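PDB 1TQ8: universal stress protein MT1672 from Mycobacterium tuberculosis, which is of unknown function but belongs to the universal stress protein A family, many of whose members bind ATP, and probably takes part in stress responses. Local coordinates for residues A[19-24]-A[109-114]; A[32-37]-A[88-93]; A[36-41]-A[45-50]. All coordinates share one frame; numbering follows the deposited sequence.

Contact 1: A[19-24]-A[109-114]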
ATOM      1  N   THR A  19       4.424 -13.744 -21.601  1.00 38.34           N
ATOM      2  CA  THR A  19       4.044 -12.374 -21.963  1.00 36.73           C
ATOM      3  C   THR A  19       4.306 -11.372 -20.848  1.00 34.97           C
ATOM      4  O   THR A  19       3.547 -11.282 -19.891  1.00 33.49           O
ATOM      5  CB  THR A  19       2.554 -12.302 -22.345  1.00 38.99           C
ATOM      6  OG1 THR A  19       2.280 -13.247 -23.389  1.00 41.93           O
ATOM      7  CG2 THR A  19       2.193 -10.904 -22.834  1.00 39.95           C
ATOM      8  N   VAL A  20       5.384 -10.608 -21.002  1.00 32.87           N
ATOM      9  CA  VAL A  20       5.808  -9.620 -20.023  1.00 30.18           C
ATOM     10  C   VAL A  20       5.443  -8.186 -20.396  1.00 33.02           C
ATOM     11  O   VAL A  20       5.694  -7.742 -21.521  1.00 34.33           O
ATOM     12  CB  VAL A  20       7.337  -9.662 -19.848  1.00 30.43           C
ATOM     13  CG1 VAL A  20       7.763  -8.814 -18.656  1.00 27.37           C
ATOM     14  CG2 VAL A  20       7.795 -11.099 -19.682  1.00 29.80           C
ATOM     15  N   VAL A  21       4.855  -7.458 -19.448  1.00 30.73           N
ATOM     16  CA  VAL A  21       4.513  -6.061 -19.676  1.00 29.44           C
ATOM     17  C   VAL A  21       5.304  -5.244 -18.664  1.00 29.77           C
ATOM     18  O   VAL A  21       5.289  -5.547 -17.476  1.00 32.52           O
ATOM     19  CB  VAL A  21       3.000  -5.788 -19.472  1.00 30.29           C
ATOM     20  CG1 VAL A  21       2.692  -4.325 -19.777  1.00 27.56           C
ATOM     21  CG2 VAL A  21       2.180  -6.684 -20.378  1.00 29.99           C
ATOM     22  N   VAL A  22       6.024  -4.232 -19.139  1.00 29.99           N
ATOM     23  CA  VAL A  22       6.807  -3.376 -18.258  1.00 28.53           C
ATOM     24  C   VAL A  22       6.425  -1.943 -18.537  1.00 29.40           C
ATOM     25  O   VAL A  22       6.192  -1.579 -19.683  1.00 31.48           O
ATOM     26  CB  VAL A  22       8.344  -3.529 -18.481  1.00 29.66           C
ATOM     27  CG1 VAL A  22       8.718  -3.211 -19.922  1.00 26.86           C
ATOM     28  CG2 VAL A  22       9.103  -2.614 -17.534  1.00 23.87           C
ATOM     29  N   GLY A  23       6.364  -1.130 -17.487  1.00 31.33           N
ATOM     30  CA  GLY A  23       5.999   0.267 -17.654  1.00 29.82           C
ATOM     31  C   GLY A  23       7.206   1.168 -17.524  1.00 30.87           C
ATOM     32  O   GLY A  23       8.115   0.883 -16.748  1.00 31.87           O
ATOM     33  N   THR A  24       7.236   2.249 -18.295  1.00 30.97           N
ATOM     34  CA  THR A  24       8.347   3.186 -18.214  1.00 32.43           C
ATOM     35  C   THR A  24       7.935   4.609 -18.530  1.00 33.23           C
ATOM     36  O   THR A  24       7.127   4.851 -19.434  1.00 34.30           O
ATOM     37  CB  THR A  24       9.502   2.829 -19.179  1.00 32.85           C
ATOM     38  OG1 THR A  24      10.492   3.863 -19.118  1.00 34.20           O
ATOM     39  CG2 THR A  24       9.003   2.738 -20.615  1.00 29.16           C
ATOM     40  N   ASP A 109      -5.977   1.131 -14.355  1.00 29.03           N
ATOM     41  CA  ASP A 109      -7.093   0.472 -15.031  1.00 30.85           C
ATOM     42  C   ASP A 109      -6.689   0.095 -16.461  1.00 28.21           C
ATOM     43  O   ASP A 109      -7.063  -0.969 -16.961  1.00 24.89           O
ATOM     44  CB  ASP A 109      -8.334   1.376 -15.058  1.00 34.73           C
ATOM     45  CG  ASP A 109      -9.101   1.359 -13.747  1.00 38.91           C
ATOM     46  OD1 ASP A 109      -9.938   2.268 -13.544  1.00 41.38           O
ATOM     47  OD2 ASP A 109      -8.879   0.432 -12.934  1.00 39.51           O
ATOM     48  N   ALA A 110      -5.937   0.973 -17.119  1.00 27.65           N
ATOM     49  CA  ALA A 110      -5.491   0.692 -18.483  1.00 28.74           C
ATOM     50  C   ALA A 110      -4.540  -0.511 -18.448  1.00 29.39           C
ATOM     51  O   ALA A 110      -4.625  -1.397 -19.301  1.00 29.38           O
ATOM     52  CB  ALA A 110      -4.780   1.905 -19.079  1.00 24.46           C
ATOM     53  N   LEU A 111      -3.658  -0.554 -17.448  1.00 27.99           N
ATOM     54  CA  LEU A 111      -2.713  -1.661 -17.338  1.00 28.85           C
ATOM     55  C   LEU A 111      -3.432  -3.001 -17.110  1.00 29.61           C
ATOM     56  O   LEU A 111      -3.068  -4.017 -17.702  1.00 30.90           O
ATOM     57  CB  LEU A 111      -1.701  -1.395 -16.219  1.00 27.35           C
ATOM     58  CG  LEU A 111      -0.580  -2.427 -16.063  1.00 31.42           C
ATOM     59  CD1 LEU A 111       0.267  -2.433 -17.327  1.00 30.30           C
ATOM     60  CD2 LEU A 111       0.291  -2.107 -14.827  1.00 29.67           C
ATOM     61  N   VAL A 112      -4.457  -3.006 -16.265  1.00 29.14           N
ATOM     62  CA  VAL A 112      -5.205  -4.230 -16.004  1.00 26.61           C
ATOM     63  C   VAL A 112      -5.855  -4.686 -17.313  1.00 28.18           C
ATOM     64  O   VAL A 112      -5.889  -5.879 -17.627  1.00 26.51           O
ATOM     65  CB  VAL A 112      -6.302  -3.981 -14.925  1.00 26.11           C
ATOM     66  CG1 VAL A 112      -7.284  -5.146 -14.861  1.00 20.46           C
ATOM     67  CG2 VAL A 112      -5.644  -3.780 -13.569  1.00 26.65           C
ATOM     68  N   ASN A 113      -6.364  -3.719 -18.071  1.00 29.23           N
ATOM     69  CA  ASN A 113      -7.023  -4.003 -19.341  1.00 30.21           C
ATOM     70  C   ASN A 113      -6.026  -4.601 -20.333  1.00 30.12           C
ATOM     71  O   ASN A 113      -6.329  -5.564 -21.038  1.00 28.41           O
ATOM     72  CB  ASN A 113      -7.626  -2.720 -19.928  1.00 31.23           C
ATOM     73  CG  ASN A 113      -8.463  -2.987 -21.172  1.00 34.41           C
ATOM     74  OD1 ASN A 113      -9.553  -3.557 -21.093  1.00 38.03           O
ATOM     75  ND2 ASN A 113      -7.947  -2.592 -22.327  1.00 33.83           N
ATOM     76  N   LEU A 114      -4.833  -4.023 -20.380  1.00 30.24           N
ATOM     77  CA  LEU A 114      -3.802  -4.502 -21.283  1.00 31.93           C
ATOM     78  C   LEU A 114      -3.402  -5.930 -20.910  1.00 33.55           C
ATOM     79  O   LEU A 114      -3.295  -6.792 -21.781  1.00 33.88           O
ATOM     80  CB  LEU A 114      -2.597  -3.564 -21.229  1.00 31.76           C
ATOM     81  CG  LEU A 114      -1.328  -3.952 -21.991  1.00 32.95           C
ATOM     82  CD1 LEU A 114      -1.665  -4.303 -23.419  1.00 34.33           C
ATOM     83  CD2 LEU A 114      -0.345  -2.796 -21.925  1.00 28.74           C
TER
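V21 meets L111 and L114 in the core of the three-layered alpha/beta fold of the universal stress proteins, where inner strand 19-23 of the parallel sheet lies against helix 107-117. That helix connects strand 97-103, at one edge of the sheet within this chain, with strand 122-126 at the other, so its crossover has to pass over the strands between them; within 19-24, V21 is the residue that meets 109-114.

A single methyl of the valine does all the touching. V21 CG1 stands anti to the backbone N (chi1 -178°), beside the carbonyl carbon, and comes up between the two leucines. It lies 3.9 Å from L111 CD1 and 4.0 Å from L114 CD2, ordinary van der Waals distances. The leucines are three residues apart, close to one helical turn, and both direct their CB atoms at the sheet. V21 and L111 run past each other in opposite senses, while L114 meets the valine at a slant. A beta-branched valine is well suited to an extended strand, and leucines on the inner side of the helix have the length to bridge the gap, since the closest CA atoms, those of V21 and L114, are still 8.6 Å apart.

The same strand serves both faces of the sheet: V22 points away from this helix and packs on A37 of helix 28-41. V21 is also tied through its backbone to L122 and V124, and L111 touches L123 of strand 122-126 as well as I133 of the third subunit. On the outer side of the helix, D109 makes a salt bridge with R148 of the second subunit. The two methyls that receive V21 CG1, L111 CD1 and L114 CD2, are 4.7 Å from each other.

Contact 2: A[32-37]-A[88-93]; sequences RAVDRA and ERAHNA
R89 reaches across to D35 and meets it from CG to NH2. From CB, which points toward helix 28-41, the chain leaves anti to the backbone N (chi1 -175°) and stays extended as far as NE. CG passes beside the aspartate, 3.1 Å from D35 OD1, and CD follows at 3.5 Å from that oxygen. The first polar atom then arrives: R89 NE lies equally near both carboxylate oxygens but donates its hydrogen bond, 2.9 Å long, to D35 OD1, on its syn lone pair, bent to 146° at the hydrogen and somewhat tilted from the guanidinium plane. R89 CZ comes to 3.1 Å from D35 OD2, and R89 NH2 completes the salt bridge at 2.7 Å from D35 OD2. The carboxylate and guanidinium planes stand 48° apart, so the two groups meet twisted and not as a flat fork.

The pair joins helices 28-41 and 79-91, which pack side by side on one face of the alpha/beta sheet. A long arginine suits the outer margin of such an interface, where R89 also touches M31. Deeper in, the methyl of A90 leaves room for the branched V34, whose CG1 lies 4.2 Å from A90 CB, and A90 in turn rests on L47 and I49 of the sheet. The backbones come closest at A93, with D35 CA 5.9 Å from A93 CA, and A93 brings its CB to 4.2 Å from D35 OD1. L14 of the second subunit packs against D35.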
ATOM      1  N   ARG A  32      15.965   0.755 -15.902  1.00 51.65           N
ATOM      2  CA  ARG A  32      16.523  -0.420 -15.250  1.00 49.76           C
ATOM      3  C   ARG A  32      15.454  -1.502 -15.205  1.00 46.86           C
ATOM      4  O   ARG A  32      15.767  -2.687 -15.248  1.00 47.50           O
ATOM      5  CB  ARG A  32      16.991  -0.112 -13.826  1.00 51.49           C
ATOM      6  CG  ARG A  32      18.184   0.804 -13.751  1.00 54.57           C
ATOM      7  CD  ARG A  32      18.681   0.931 -12.327  1.00 59.23           C
ATOM      8  NE  ARG A  32      19.927   1.693 -12.251  1.00 65.88           N
ATOM      9  CZ  ARG A  32      21.072   1.328 -12.832  1.00 68.69           C
ATOM     10  NH1 ARG A  32      21.138   0.205 -13.541  1.00 68.28           N
ATOM     11  NH2 ARG A  32      22.157   2.084 -12.703  1.00 69.77           N
ATOM     12  N   ALA A  33      14.190  -1.100 -15.124  1.00 42.72           N
ATOM     13  CA  ALA A  33      13.113  -2.088 -15.080  1.00 40.96           C
ATOM     14  C   ALA A  33      12.929  -2.675 -16.477  1.00 39.21           C
ATOM     15  O   ALA A  33      12.501  -3.818 -16.635  1.00 37.31           O
ATOM     16  CB  ALA A  33      11.813  -1.449 -14.588  1.00 37.71           C
ATOM     17  N   VAL A  34      13.257  -1.881 -17.489  1.00 38.48           N
ATOM     18  CA  VAL A  34      13.159  -2.337 -18.865  1.00 38.53           C
ATOM     19  C   VAL A  34      14.232  -3.404 -19.082  1.00 39.59           C
ATOM     20  O   VAL A  34      13.952  -4.464 -19.636  1.00 39.28           O
ATOM     21  CB  VAL A  34      13.372  -1.169 -19.846  1.00 38.57           C
ATOM     22  CG1 VAL A  34      13.467  -1.687 -21.266  1.00 35.76           C
ATOM     23  CG2 VAL A  34      12.220  -0.181 -19.722  1.00 37.91           C
ATOM     24  N   ASP A  35      15.453  -3.130 -18.627  1.00 40.44           N
ATOM     25  CA  ASP A  35      16.547  -4.084 -18.771  1.00 42.66           C
ATOM     26  C   ASP A  35      16.187  -5.394 -18.080  1.00 42.87           C
ATOM     27  O   ASP A  35      16.370  -6.472 -18.647  1.00 43.81           O
ATOM     28  CB  ASP A  35      17.856  -3.549 -18.168  1.00 44.85           C
ATOM     29  CG  ASP A  35      18.418  -2.348 -18.925  1.00 47.83           C
ATOM     30  OD1 ASP A  35      18.467  -2.375 -20.174  1.00 51.54           O
ATOM     31  OD2 ASP A  35      18.833  -1.371 -18.266  1.00 50.70           O
ATOM     32  N   ARG A  36      15.672  -5.313 -16.858  1.00 41.64           N
ATOM     33  CA  ARG A  36      15.312  -6.530 -16.140  1.00 39.90           C
ATOM     34  C   ARG A  36      14.179  -7.268 -16.842  1.00 39.53           C
ATOM     35  O   ARG A  36      14.203  -8.491 -16.931  1.00 40.21           O
ATOM     36  CB  ARG A  36      14.916  -6.210 -14.697  1.00 40.20           C
ATOM     37  CG  ARG A  36      14.345  -7.402 -13.931  1.00 43.31           C
ATOM     38  CD  ARG A  36      15.339  -8.556 -13.850  1.00 44.68           C
ATOM     39  NE  ARG A  36      16.584  -8.139 -13.215  1.00 45.37           N
ATOM     40  CZ  ARG A  36      17.665  -8.905 -13.112  1.00 47.99           C
ATOM     41  NH1 ARG A  36      17.653 -10.137 -13.604  1.00 47.37           N
ATOM     42  NH2 ARG A  36      18.761  -8.434 -12.523  1.00 47.35           N
ATOM     43  N   ALA A  37      13.190  -6.532 -17.345  1.00 38.51           N
ATOM     44  CA  ALA A  37      12.070  -7.167 -18.037  1.00 37.00           C
ATOM     45  C   ALA A  37      12.560  -7.822 -19.327  1.00 38.10           C
ATOM     46  O   ALA A  37      12.084  -8.889 -19.725  1.00 36.33           O
ATOM     47  CB  ALA A  37      10.986  -6.138 -18.348  1.00 35.26           C
ATOM     48  N   GLU A  88      14.592   0.154 -27.962  1.00 47.30           N
ATOM     49  CA  GLU A  88      15.993  -0.042 -28.345  1.00 51.77           C
ATOM     50  C   GLU A  88      16.783  -0.666 -27.213  1.00 51.80           C
ATOM     51  O   GLU A  88      17.599  -1.561 -27.430  1.00 53.46           O
ATOM     52  CB  GLU A  88      16.652   1.283 -28.752  1.00 54.77           C
ATOM     53  CG  GLU A  88      16.086   1.887 -30.031  1.00 61.53           C
ATOM     54  CD  GLU A  88      16.489   1.121 -31.294  1.00 65.33           C
ATOM     55  OE1 GLU A  88      16.388  -0.131 -31.310  1.00 66.78           O
ATOM     56  OE2 GLU A  88      16.896   1.777 -32.282  1.00 66.67           O
ATOM     57  N   ARG A  89      16.541  -0.203 -25.995  1.00 51.58           N
ATOM     58  CA  ARG A  89      17.265  -0.752 -24.868  1.00 51.06           C
ATOM     59  C   ARG A  89      16.838  -2.190 -24.592  1.00 48.94           C
ATOM     60  O   ARG A  89      17.662  -3.021 -24.221  1.00 49.40           O
ATOM     61  CB  ARG A  89      17.065   0.124 -23.633  1.00 54.17           C
ATOM     62  CG  ARG A  89      17.895  -0.321 -22.451  1.00 59.59           C
ATOM     63  CD  ARG A  89      18.257   0.843 -21.565  1.00 62.40           C
ATOM     64  NE  ARG A  89      19.136   0.415 -20.483  1.00 67.02           N
ATOM     65  CZ  ARG A  89      19.733   1.247 -19.635  1.00 68.98           C
ATOM     66  NH1 ARG A  89      19.547   2.558 -19.745  1.00 69.07           N
ATOM     67  NH2 ARG A  89      20.511   0.768 -18.676  1.00 70.98           N
ATOM     68  N   ALA A  90      15.561  -2.498 -24.782  1.00 47.21           N
ATOM     69  CA  ALA A  90      15.105  -3.866 -24.551  1.00 48.53           C
ATOM     70  C   ALA A  90      15.884  -4.821 -25.460  1.00 49.23           C
ATOM     71  O   ALA A  90      16.385  -5.854 -25.003  1.00 48.47           O
ATOM     72  CB  ALA A  90      13.599  -3.992 -24.813  1.00 44.73           C
ATOM     73  N   HIS A  91      15.989  -4.475 -26.742  1.00 50.89           N
ATOM     74  CA  HIS A  91      16.725  -5.311 -27.693  1.00 53.35           C
ATOM     75  C   HIS A  91      18.170  -5.520 -27.223  1.00 51.84           C
ATOM     76  O   HIS A  91      18.628  -6.653 -27.112  1.00 50.19           O
ATOM     77  CB  HIS A  91      16.696  -4.681 -29.094  1.00 54.98           C
ATOM     78  CG  HIS A  91      15.379  -4.835 -29.801  1.00 58.14           C
ATOM     79  ND1 HIS A  91      14.878  -3.883 -30.666  1.00 59.73           N
ATOM     80  CD2 HIS A  91      14.462  -5.832 -29.770  1.00 58.25           C
ATOM     81  CE1 HIS A  91      13.709  -4.285 -31.135  1.00 58.16           C
ATOM     82  NE2 HIS A  91      13.433  -5.464 -30.608  1.00 58.57           N
ATOM     83  N   ASN A  92      18.874  -4.436 -26.915  1.00 51.65           N
ATOM     84  CA  ASN A  92      20.251  -4.556 -26.461  1.00 53.19           C
ATOM     85  C   ASN A  92      20.382  -5.387 -25.201  1.00 53.62           C
ATOM     86  O   ASN A  92      21.489  -5.675 -24.757  1.00 56.58           O
ATOM     87  CB  ASN A  92      20.864  -3.180 -26.216  1.00 52.49           C
ATOM     88  CG  ASN A  92      20.816  -2.305 -27.443  1.00 53.08           C
ATOM     89  OD1 ASN A  92      20.703  -2.803 -28.565  1.00 52.63           O
ATOM     90  ND2 ASN A  92      20.915  -0.993 -27.244  1.00 51.26           N
ATOM     91  N   ALA A  93      19.258  -5.768 -24.612  1.00 54.00           N
ATOM     92  CA  ALA A  93      19.305  -6.568 -23.401  1.00 53.47           C
ATOM     93  C   ALA A  93      18.932  -8.013 -23.702  1.00 54.37           C
ATOM     94  O   ALA A  93      18.713  -8.808 -22.789  1.00 55.71           O
ATOM     95  CB  ALA A  93      18.376  -5.989 -22.357  1.00 53.80           C
TER

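Contact 3: A[36-41]-A[45-50]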
ATOM      1  N   ARG A  36      15.672  -5.313 -16.858  1.00 41.64           N
ATOM      2  CA  ARG A  36      15.312  -6.530 -16.140  1.00 39.90           C
ATOM      3  C   ARG A  36      14.179  -7.268 -16.842  1.00 39.53           C
ATOM      4  O   ARG A  36      14.203  -8.491 -16.931  1.00 40.21           O
ATOM      5  CB  ARG A  36      14.916  -6.210 -14.697  1.00 40.20           C
ATOM      6  CG  ARG A  36      14.345  -7.402 -13.931  1.00 43.31           C
ATOM      7  CD  ARG A  36      15.339  -8.556 -13.850  1.00 44.68           C
ATOM      8  NE  ARG A  36      16.584  -8.139 -13.215  1.00 45.37           N
ATOM      9  CZ  ARG A  36      17.665  -8.905 -13.112  1.00 47.99           C
ATOM     10  NH1 ARG A  36      17.653 -10.137 -13.604  1.00 47.37           N
ATOM     11  NH2 ARG A  36      18.761  -8.434 -12.523  1.00 47.35           N
ATOM     12  N   ALA A  37      13.190  -6.532 -17.345  1.00 38.51           N
ATOM     13  CA  ALA A  37      12.070  -7.167 -18.037  1.00 37.00           C
ATOM     14  C   ALA A  37      12.560  -7.822 -19.327  1.00 38.10           C
ATOM     15  O   ALA A  37      12.084  -8.889 -19.725  1.00 36.33           O
ATOM     16  CB  ALA A  37      10.986  -6.138 -18.348  1.00 35.26           C
ATOM     17  N   ALA A  38      13.512  -7.167 -19.984  1.00 40.47           N
ATOM     18  CA  ALA A  38      14.081  -7.688 -21.224  1.00 42.33           C
ATOM     19  C   ALA A  38      14.831  -8.985 -20.935  1.00 42.98           C
ATOM     20  O   ALA A  38      14.700  -9.968 -21.674  1.00 43.21           O
ATOM     21  CB  ALA A  38      15.023  -6.666 -21.839  1.00 41.72           C
ATOM     22  N   GLN A  39      15.601  -8.981 -19.849  1.00 42.47           N
ATOM     23  CA  GLN A  39      16.377 -10.145 -19.432  1.00 43.73           C
ATOM     24  C   GLN A  39      15.475 -11.335 -19.164  1.00 42.89           C
ATOM     25  O   GLN A  39      15.872 -12.471 -19.373  1.00 43.59           O
ATOM     26  CB  GLN A  39      17.175  -9.817 -18.167  1.00 46.28           C
ATOM     27  CG  GLN A  39      18.092 -10.941 -17.666  1.00 53.80           C
ATOM     28  CD  GLN A  39      17.351 -12.058 -16.928  1.00 57.65           C
ATOM     29  OE1 GLN A  39      16.617 -11.809 -15.968  1.00 59.90           O
ATOM     30  NE2 GLN A  39      17.561 -13.300 -17.362  1.00 58.15           N
ATOM     31  N   ILE A  40      14.256 -11.072 -18.708  1.00 42.67           N
ATOM     32  CA  ILE A  40      13.317 -12.139 -18.400  1.00 41.05           C
ATOM     33  C   ILE A  40      12.575 -12.605 -19.639  1.00 40.91           C
ATOM     34  O   ILE A  40      12.261 -13.783 -19.775  1.00 39.37           O
ATOM     35  CB  ILE A  40      12.274 -11.672 -17.354  1.00 41.13           C
ATOM     36  CG1 ILE A  40      12.990 -11.244 -16.077  1.00 40.94           C
ATOM     37  CG2 ILE A  40      11.257 -12.777 -17.089  1.00 39.34           C
ATOM     38  CD1 ILE A  40      12.089 -10.682 -15.011  1.00 41.11           C
ATOM     39  N   ALA A  41      12.273 -11.677 -20.537  1.00 41.34           N
ATOM     40  CA  ALA A  41      11.546 -12.032 -21.747  1.00 44.43           C
ATOM     41  C   ALA A  41      12.447 -12.822 -22.691  1.00 45.52           C
ATOM     42  O   ALA A  41      12.013 -13.775 -23.339  1.00 43.82           O
ATOM     43  CB  ALA A  41      11.029 -10.779 -22.428  1.00 43.89           C
ATOM     44  N   ALA A  45       9.954 -15.059 -25.245  1.00 51.40           N
ATOM     45  CA  ALA A  45       8.774 -14.419 -24.686  1.00 48.56           C
ATOM     46  C   ALA A  45       8.508 -13.069 -25.321  1.00 45.41           C
ATOM     47  O   ALA A  45       9.413 -12.422 -25.850  1.00 42.72           O
ATOM     48  CB  ALA A  45       8.924 -14.264 -23.177  1.00 48.92           C
ATOM     49  N   LYS A  46       7.250 -12.657 -25.263  1.00 43.98           N
ATOM     50  CA  LYS A  46       6.829 -11.372 -25.800  1.00 43.89           C
ATOM     51  C   LYS A  46       6.976 -10.301 -24.716  1.00 41.39           C
ATOM     52  O   LYS A  46       6.589 -10.511 -23.565  1.00 41.97           O
ATOM     53  CB  LYS A  46       5.371 -11.459 -26.274  1.00 46.81           C
ATOM     54  CG  LYS A  46       4.769 -10.123 -26.693  1.00 52.98           C
ATOM     55  CD  LYS A  46       3.571 -10.285 -27.635  1.00 55.87           C
ATOM     56  CE  LYS A  46       2.471 -11.157 -27.046  1.00 57.38           C
ATOM     57  NZ  LYS A  46       1.317 -11.291 -27.985  1.00 58.30           N
ATOM     58  N   LEU A  47       7.558  -9.168 -25.093  1.00 38.72           N
ATOM     59  CA  LEU A  47       7.765  -8.042 -24.185  1.00 35.96           C
ATOM     60  C   LEU A  47       6.976  -6.826 -24.655  1.00 35.94           C
ATOM     61  O   LEU A  47       7.224  -6.308 -25.740  1.00 36.85           O
ATOM     62  CB  LEU A  47       9.245  -7.655 -24.125  1.00 33.79           C
ATOM     63  CG  LEU A  47       9.541  -6.450 -23.225  1.00 33.63           C
ATOM     64  CD1 LEU A  47       9.127  -6.774 -21.795  1.00 29.84           C
ATOM     65  CD2 LEU A  47      11.019  -6.098 -23.271  1.00 33.54           C
ATOM     66  N   ILE A  48       6.029  -6.368 -23.845  1.00 35.51           N
ATOM     67  CA  ILE A  48       5.247  -5.194 -24.209  1.00 33.53           C
ATOM     68  C   ILE A  48       5.701  -4.049 -23.330  1.00 31.10           C
ATOM     69  O   ILE A  48       5.662  -4.159 -22.107  1.00 31.90           O
ATOM     70  CB  ILE A  48       3.751  -5.425 -23.983  1.00 35.10           C
ATOM     71  CG1 ILE A  48       3.279  -6.595 -24.835  1.00 36.33           C
ATOM     72  CG2 ILE A  48       2.972  -4.176 -24.345  1.00 35.35           C
ATOM     73  CD1 ILE A  48       1.831  -6.967 -24.615  1.00 39.55           C
ATOM     74  N   ILE A  49       6.149  -2.964 -23.951  1.00 28.29           N
ATOM     75  CA  ILE A  49       6.609  -1.803 -23.201  1.00 26.43           C
ATOM     76  C   ILE A  49       5.540  -0.734 -23.186  1.00 27.79           C
ATOM     77  O   ILE A  49       5.119  -0.254 -24.239  1.00 28.90           O
ATOM     78  CB  ILE A  49       7.853  -1.171 -23.808  1.00 26.41           C
ATOM     79  CG1 ILE A  49       8.969  -2.206 -23.926  1.00 24.35           C
ATOM     80  CG2 ILE A  49       8.309  -0.004 -22.924  1.00 24.94           C
ATOM     81  CD1 ILE A  49      10.281  -1.611 -24.430  1.00 23.93           C
ATOM     82  N   ALA A  50       5.117  -0.345 -21.988  1.00 24.96           N
ATOM     83  CA  ALA A  50       4.066   0.656 -21.848  1.00 28.46           C
ATOM     84  C   ALA A  50       4.517   1.936 -21.171  1.00 29.28           C
ATOM     85  O   ALA A  50       5.443   1.932 -20.354  1.00 30.36           O
ATOM     86  CB  ALA A  50       2.877   0.061 -21.067  1.00 27.20           C
TER
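L47 lies against one side of helix 36-41 with three alanines around it, each met by a different part of the leucine. Its CG is anti to the backbone N (chi1 178°), which carries the two methyls over the helix. CD1 goes to the methyl of A37, 4.0 Å from A37 CB, and CD2 settles over the backbone of A38, 4.0 Å from A38 CA. Nearer the root of the side chain, L47 CB is 4.0 Å from A41 CB. Alanines fit these places because their short side chains let the helix come close to the sheet: the axes of helix 36-41 and strand 46-50 approach to 8.4 Å.

Next to this apolar patch the chain turns from helix into strand. A41 O, near the C-terminal end of the helix, accepts a hydrogen bond from A45 N, 3.1 Å long and bent to 136° at the hydrogen, so a helix carbonyl finds a donor just beyond the turn. The methyls of the same two residues also touch, A41 CB lying 4.1 Å from A45 CB. Only three residues separate A41 from A45, and the bond and the methyl contact both span this turn; helix and strand run nearly antiparallel, at 160°.

Further out, backbone bonds of L47 to N97 and E99 set the leucine in the sheet, and N97 ND2 holds A45 O. K46 points away from the helix, and its ammonium group forms a salt bridge with E118.

The whole forms the second half of a beta-alpha-beta crossover: strand 19-23, helix 28-41, strand 46-52. L47 also touches V20 on strand 19-23 and V98 on strand 97-103, while I49 touches A86 of helix 79-91, which lies beside helix 28-41 on this face of the sheet.

How the contacts relate
From the N terminus, strand 19-23 opens contact 1, whose loop closes only at helix 107-117 and encloses the other two contacts. Helix 28-41 comes next and starts both of them, with R36 and A37 common to their first segments. Contact 3 closes almost at once, after a three-residue turn, when the chain returns as strand 46-52 beside strand 19-23; V20 O and I48 N, 2.7 Å apart, join the two strands. Contact 2 closes later, at 88-93, where A93 CB sits 3.5 Å from A38 CB. Contact 2 joins two helices on one face of the sheet, contact 3 ties one of them to the sheet, and contact 1 ties helix 107-117 to the opposite face.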